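Local coordinates for Ras GTPase-activating-like protein rng2 (PDB 1P5S), which helps build the contractile F-actin ring at the division site of fission yeast, its calponin-homology domain, the part described here, binding actin filaments, at residues V149-H154 / I196-K201; E59-I64 / G73-F78. All coordinates share one frame; numbering follows the deposited sequence.

From the N terminus, the chain runs first through helix 46-67, and interaction 2 folds the loop 73-78 back onto 59-64 of that helix, closing a short loop with eight residues between its segments. Interaction 1 opens only later, on helix 146-162, and closes a longer loop of 41 intervening residues when 196-201 returns to 149-154. The two loops therefore follow in series and neither nest nor cross. They lie about 14 Å apart, centre to centre, yet their helical segments touch: Ile-153 CD1 is 3.7 Å from Ile-64 CD1, and His-154 packs on Glu-59 and Ala-60. Helices 46-67 and 146-162 thus join the loop before helix 78-82 to the C-terminal tail.

Interaction 1. Residues V149-H154 / I196-K201; sequences VIYCIH and ILPNFK. With HG (mercury (II) ion), chain B.
Phe-200 reaches helix 146-162 from the C-terminal tail, and its ring is gripped on several sides. CG, set opposite the carbonyl carbon (chi1 -62°), turns the ring toward the helix. CD2 stands over one face of the His-154 imidazole, 3.6 Å from His-154 ND1, in an edge-to-face pair with planes at 71°. CE2 lies 3.6 Å from Tyr-151 CA, and CZ approaches Ile-150 CG2 at 4.1 Å. Over one Phe-200 face comes the edge of the Tyr-151 ring, centroids 5.9 Å apart and planes at 81°. Pro-198 slides antiparallel past Tyr-151, its CG 3.4 Å from Tyr-151 CB. A water joins Tyr-151 OH (2.6 Å) and Asn-199 O, donating to the latter. His-154 NE2 is hydrogen-bonded to Arg-56 O, which ties the imidazole to helix 46-67. An alanine in place of His-154 is likely to leave the Phe-200 edge without its facing ring and Arg-56 O without this partner. On the helix's far side, Cys-152 SG and Phe-133 O bind a mercury ion. Tyr-151, His-154 and Phe-200 form an aromatic cluster that anchors the tail to a helix of the calponin-homology domain.

Interaction 2. Residues E59-I64 / G73-F78; sequences EAKKWI and GPTSTF. With HG (mercury (II) ion), chain C.
Within the helical core of the calponin-homology domain, Lys-61 of helix 46-67 and Phe-78 of the segment that follows it form a CH-pi contact beside a lysine-to-carbonyl hydrogen bond. Lys-61 CG sits 3.7 Å from the centroid of the Phe-78 ring and only 10° off its normal, so the methylene lies over the ring centre. The backbone joins the same face: Lys-61 CA is 3.5 Å from Phe-78 CE2. At the ring's edge, near its plane, Ile-64 CD1 meets Phe-78 CZ at 4.2 Å. Phe-78 CG points opposite its backbone nitrogen (chi1 -175°), which extends the ring toward the helix.

Beyond the ring the lysine chain bends at chi3 (62°) and brings the ammonium group to the loop. NZ donates to Gly-73 O over 3.1 Å, in the carbonyl plane, and to Thr-75 OG1 over the same 3.1 Å. Two bonds from one nitrogen thus fix the buried lysine end and tie Gly-73 and Thr-75 to the same atom. Asp-58 OD2 takes a hydrogen bond from Thr-75 OG1, making that hydroxyl a relay between the lysine and an acid one turn earlier; the direct ion pair of Asp-58 OD2 with Lys-61 NZ is long and weak. Facing the other way, Trp-63 O, with Glu-66 and Cys-67, binds a mercury ion. Val-57 of helix 46-67 and Leu-72 also touch Phe-78. The CH-pi contact and the two lysine hydrogen bonds together hold 73-78 on helix 46-67 in the all-helical calponin-homology fold.

Interaction 1. Residues V149-H154 / I196-K201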
loop_
_atom_site.group_PDB
_atom_site.type_symbol
_atom_site.label_atom_id
_atom_site.label_comp_id
_atom_site.label_asym_id
_atom_site.label_seq_id
_atom_site.Cartn_x
_atom_site.Cartn_y
_atom_site.Cartn_z
ATOM N N VAL A 149 -1.686 4.859 3.006
ATOM C CA VAL A 149 -2.127 3.819 2.079
ATOM C C VAL A 149 -1.484 2.493 2.476
ATOM O O VAL A 149 -2.151 1.463 2.523
ATOM C CB VAL A 149 -1.716 4.149 0.627
ATOM C CG1 VAL A 149 -2.220 3.064 -0.323
ATOM C CG2 VAL A 149 -2.281 5.507 0.218
ATOM N N ILE A 150 -0.188 2.534 2.772
ATOM C CA ILE A 150 0.545 1.335 3.177
ATOM C C ILE A 150 -0.010 0.799 4.492
ATOM O O ILE A 150 -0.173 -0.414 4.667
ATOM C CB ILE A 150 2.052 1.635 3.345
ATOM C CG1 ILE A 150 2.650 2.097 2.006
ATOM C CG2 ILE A 150 2.794 0.405 3.878
ATOM C CD1 ILE A 150 2.530 1.077 0.889
ATOM N N TYR A 151 -0.286 1.713 5.415
ATOM C CA TYR A 151 -0.845 1.359 6.716
ATOM C C TYR A 151 -2.210 0.715 6.493
ATOM O O TYR A 151 -2.577 -0.244 7.167
ATOM C CB TYR A 151 -0.997 2.619 7.574
ATOM C CG TYR A 151 -1.739 2.394 8.876
ATOM C CD1 TYR A 151 -1.143 1.704 9.931
ATOM C CD2 TYR A 151 -3.041 2.876 9.050
ATOM C CE1 TYR A 151 -1.823 1.494 11.130
ATOM C CE2 TYR A 151 -3.733 2.672 10.246
ATOM C CZ TYR A 151 -3.110 1.979 11.280
ATOM O OH TYR A 151 -3.772 1.782 12.468
ATOM N N CYS A 152 -2.950 1.255 5.532
ATOM C CA CYS A 152 -4.275 0.754 5.196
ATOM C C CYS A 152 -4.166 -0.684 4.693
ATOM O O CYS A 152 -4.962 -1.547 5.081
ATOM C CB CYS A 152 -4.915 1.649 4.128
ATOM S SG CYS A 152 -6.486 1.052 3.434
ATOM N N ILE A 153 -3.174 -0.936 3.842
ATOM C CA ILE A 153 -2.974 -2.272 3.309
ATOM C C ILE A 153 -2.603 -3.221 4.448
ATOM O O ILE A 153 -3.062 -4.366 4.482
ATOM C CB ILE A 153 -1.888 -2.286 2.191
ATOM C CG1 ILE A 153 -2.389 -1.504 0.975
ATOM C CG2 ILE A 153 -1.578 -3.719 1.761
ATOM C CD1 ILE A 153 -1.308 -1.190 -0.043
ATOM N N HIS A 154 -1.790 -2.742 5.388
ATOM C CA HIS A 154 -1.436 -3.559 6.548
ATOM C C HIS A 154 -2.702 -3.893 7.328
ATOM O O HIS A 154 -2.966 -5.060 7.632
ATOM C CB HIS A 154 -0.442 -2.831 7.462
ATOM C CG HIS A 154 0.985 -2.944 7.014
ATOM N ND1 HIS A 154 1.976 -3.469 7.812
ATOM C CD2 HIS A 154 1.580 -2.619 5.842
ATOM C CE1 HIS A 154 3.123 -3.463 7.154
ATOM N NE2 HIS A 154 2.909 -2.954 5.956
ATOM N N ILE A 196 3.174 12.412 9.281
ATOM C CA ILE A 196 3.693 11.628 10.399
ATOM C C ILE A 196 3.381 10.170 10.056
ATOM O O ILE A 196 2.229 9.820 9.786
ATOM C CB ILE A 196 2.973 11.998 11.719
ATOM C CG1 ILE A 196 3.189 13.480 12.042
ATOM C CG2 ILE A 196 3.469 11.115 12.864
ATOM C CD1 ILE A 196 4.646 13.846 12.273
ATOM N N LEU A 197 4.405 9.325 10.063
ATOM C CA LEU A 197 4.234 7.920 9.723
ATOM C C LEU A 197 3.221 7.247 10.652
ATOM O O LEU A 197 3.174 7.542 11.845
ATOM C CB LEU A 197 5.596 7.207 9.767
ATOM C CG LEU A 197 6.399 7.114 8.455
ATOM C CD1 LEU A 197 6.239 8.361 7.595
ATOM C CD2 LEU A 197 7.869 6.860 8.761
ATOM N N PRO A 198 2.383 6.350 10.103
ATOM C CA PRO A 198 1.362 5.653 10.895
ATOM C C PRO A 198 1.904 4.641 11.902
ATOM O O PRO A 198 3.083 4.288 11.883
ATOM C CB PRO A 198 0.485 4.998 9.831
ATOM C CG PRO A 198 1.414 4.787 8.685
ATOM C CD PRO A 198 2.256 6.028 8.670
ATOM N N ASN A 199 1.020 4.168 12.776
ATOM C CA ASN A 199 1.403 3.217 13.801
ATOM C C ASN A 199 1.217 1.761 13.373
ATOM O O ASN A 199 0.193 1.140 13.678
ATOM C CB ASN A 199 0.613 3.486 15.079
ATOM C CG ASN A 199 1.145 2.715 16.261
ATOM O OD1 ASN A 199 1.980 1.824 16.115
ATOM N ND2 ASN A 199 0.657 3.045 17.443
ATOM N N PHE A 200 2.210 1.221 12.671
ATOM C CA PHE A 200 2.169 -0.172 12.233
ATOM C C PHE A 200 2.213 -1.139 13.407
ATOM O O PHE A 200 1.474 -2.124 13.431
ATOM C CB PHE A 200 3.331 -0.471 11.285
ATOM C CG PHE A 200 3.296 0.335 10.023
ATOM C CD1 PHE A 200 3.883 1.591 9.969
ATOM C CD2 PHE A 200 2.631 -0.144 8.899
ATOM C CE1 PHE A 200 3.813 2.357 8.816
ATOM C CE2 PHE A 200 2.558 0.616 7.742
ATOM C CZ PHE A 200 3.152 1.871 7.703
ATOM N N LYS A 201 3.075 -0.851 14.378
ATOM C CA LYS A 201 3.250 -1.724 15.535
ATOM C C LYS A 201 1.953 -2.039 16.255
ATOM O O LYS A 201 1.755 -3.159 16.718
ATOM C CB LYS A 201 4.236 -1.109 16.533
ATOM C CG LYS A 201 5.691 -1.218 16.125
ATOM C CD LYS A 201 6.610 -1.013 17.318
ATOM C CE LYS A 201 6.450 -2.145 18.332
ATOM N NZ LYS A 201 7.358 -2.002 19.505
HETATM HG HG HG B . -7.651 -0.119 5.110
HETATM O O HOH W 1 -2.308 1.278 14.535
HETATM O O HOH W 2 -8.606 -1.747 6.342
#

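Interaction 2. Residues E59-I64 / G73-F78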
loop_
_atom_site.group_PDB
_atom_site.type_symbol
_atom_site.label_atom_id
_atom_site.label_comp_id
_atom_site.label_asym_id
_atom_site.label_seq_id
_atom_site.Cartn_x
_atom_site.Cartn_y
_atom_site.Cartn_z
ATOM N N GLU A 59 6.722 -5.170 3.122
ATOM C CA GLU A 59 5.783 -6.159 3.660
ATOM C C GLU A 59 4.423 -6.053 2.979
ATOM O O GLU A 59 3.797 -7.067 2.661
ATOM C CB GLU A 59 5.607 -5.957 5.164
ATOM C CG GLU A 59 6.811 -6.372 5.977
ATOM C CD GLU A 59 6.875 -5.685 7.324
ATOM O OE1 GLU A 59 5.839 -5.145 7.784
ATOM O OE2 GLU A 59 7.968 -5.694 7.927
ATOM N N ALA A 60 3.973 -4.825 2.752
ATOM C CA ALA A 60 2.692 -4.607 2.098
ATOM C C ALA A 60 2.770 -5.104 0.656
ATOM O O ALA A 60 1.855 -5.774 0.167
ATOM C CB ALA A 60 2.326 -3.123 2.128
ATOM N N LYS A 61 3.872 -4.770 -0.015
ATOM C CA LYS A 61 4.095 -5.185 -1.390
ATOM C C LYS A 61 4.091 -6.704 -1.518
ATOM O O LYS A 61 3.396 -7.265 -2.372
ATOM C CB LYS A 61 5.433 -4.652 -1.912
ATOM C CG LYS A 61 5.609 -4.864 -3.423
ATOM C CD LYS A 61 7.056 -4.689 -3.879
ATOM C CE LYS A 61 7.967 -5.705 -3.220
ATOM N NZ LYS A 61 9.369 -5.558 -3.696
ATOM N N LYS A 62 4.876 -7.367 -0.678
ATOM C CA LYS A 62 4.951 -8.824 -0.721
ATOM C C LYS A 62 3.609 -9.489 -0.452
ATOM O O LYS A 62 3.307 -10.522 -1.048
ATOM C CB LYS A 62 6.000 -9.343 0.267
ATOM C CG LYS A 62 7.427 -9.295 -0.272
ATOM C CD LYS A 62 8.400 -9.793 0.783
ATOM C CE LYS A 62 9.810 -9.960 0.235
ATOM N NZ LYS A 62 10.358 -8.708 -0.370
ATOM N N TRP A 63 2.808 -8.902 0.439
ATOM C CA TRP A 63 1.496 -9.458 0.754
ATOM C C TRP A 63 0.585 -9.394 -0.469
ATOM O O TRP A 63 -0.088 -10.361 -0.798
ATOM C CB TRP A 63 0.825 -8.703 1.915
ATOM C CG TRP A 63 -0.547 -9.255 2.243
ATOM C CD1 TRP A 63 -0.824 -10.443 2.851
ATOM C CD2 TRP A 63 -1.817 -8.662 1.931
ATOM N NE1 TRP A 63 -2.179 -10.631 2.940
ATOM C CE2 TRP A 63 -2.817 -9.552 2.389
ATOM C CE3 TRP A 63 -2.211 -7.462 1.322
ATOM C CZ2 TRP A 63 -4.185 -9.286 2.251
ATOM C CZ3 TRP A 63 -3.574 -7.200 1.185
ATOM C CH2 TRP A 63 -4.539 -8.108 1.651
ATOM N N ILE A 64 0.560 -8.251 -1.139
ATOM C CA ILE A 64 -0.292 -8.113 -2.313
ATOM C C ILE A 64 0.237 -8.970 -3.471
ATOM O O ILE A 64 -0.546 -9.505 -4.241
ATOM C CB ILE A 64 -0.409 -6.634 -2.731
ATOM C CG1 ILE A 64 -1.189 -5.865 -1.659
ATOM C CG2 ILE A 64 -1.124 -6.513 -4.072
ATOM C CD1 ILE A 64 -1.362 -4.395 -1.954
ATOM N N GLY A 73 7.310 -5.075 -8.823
ATOM C CA GLY A 73 8.379 -4.096 -8.887
ATOM C C GLY A 73 9.145 -3.792 -7.616
ATOM O O GLY A 73 8.937 -4.420 -6.578
ATOM N N PRO A 74 10.060 -2.817 -7.688
ATOM C CA PRO A 74 10.875 -2.406 -6.544
ATOM C C PRO A 74 10.038 -1.783 -5.432
ATOM O O PRO A 74 9.026 -1.134 -5.689
ATOM C CB PRO A 74 11.845 -1.391 -7.160
ATOM C CG PRO A 74 11.926 -1.810 -8.591
ATOM C CD PRO A 74 10.486 -2.115 -8.911
ATOM N N THR A 75 10.466 -1.998 -4.197
ATOM C CA THR A 75 9.785 -1.432 -3.041
ATOM C C THR A 75 9.885 0.107 -3.057
ATOM O O THR A 75 8.921 0.803 -2.735
ATOM C CB THR A 75 10.398 -2.009 -1.728
ATOM O OG1 THR A 75 10.038 -3.391 -1.604
ATOM C CG2 THR A 75 9.859 -1.285 -0.498
ATOM N N SER A 76 11.039 0.627 -3.466
ATOM C CA SER A 76 11.271 2.072 -3.483
ATOM C C SER A 76 10.293 2.852 -4.363
ATOM O O SER A 76 10.113 4.054 -4.178
ATOM C CB SER A 76 12.706 2.380 -3.931
ATOM O OG SER A 76 12.940 1.924 -5.254
ATOM N N THR A 77 9.669 2.171 -5.319
ATOM C CA THR A 77 8.714 2.818 -6.213
ATOM C C THR A 77 7.306 2.220 -6.127
ATOM O O THR A 77 6.440 2.565 -6.928
ATOM C CB THR A 77 9.207 2.742 -7.675
ATOM O OG1 THR A 77 9.295 1.369 -8.080
ATOM C CG2 THR A 77 10.603 3.345 -7.799
ATOM N N PHE A 78 7.086 1.325 -5.163
ATOM C CA PHE A 78 5.786 0.670 -4.977
ATOM C C PHE A 78 4.643 1.637 -4.677
ATOM O O PHE A 78 3.565 1.536 -5.264
ATOM C CB PHE A 78 5.868 -0.374 -3.852
ATOM C CG PHE A 78 4.605 -1.172 -3.668
ATOM C CD1 PHE A 78 4.019 -1.819 -4.747
ATOM C CD2 PHE A 78 3.996 -1.275 -2.418
ATOM C CE1 PHE A 78 2.841 -2.566 -4.584
ATOM C CE2 PHE A 78 2.822 -2.017 -2.251
ATOM C CZ PHE A 78 2.250 -2.662 -3.342
HETATM HG HG HG C . -1.781 -12.152 0.337
#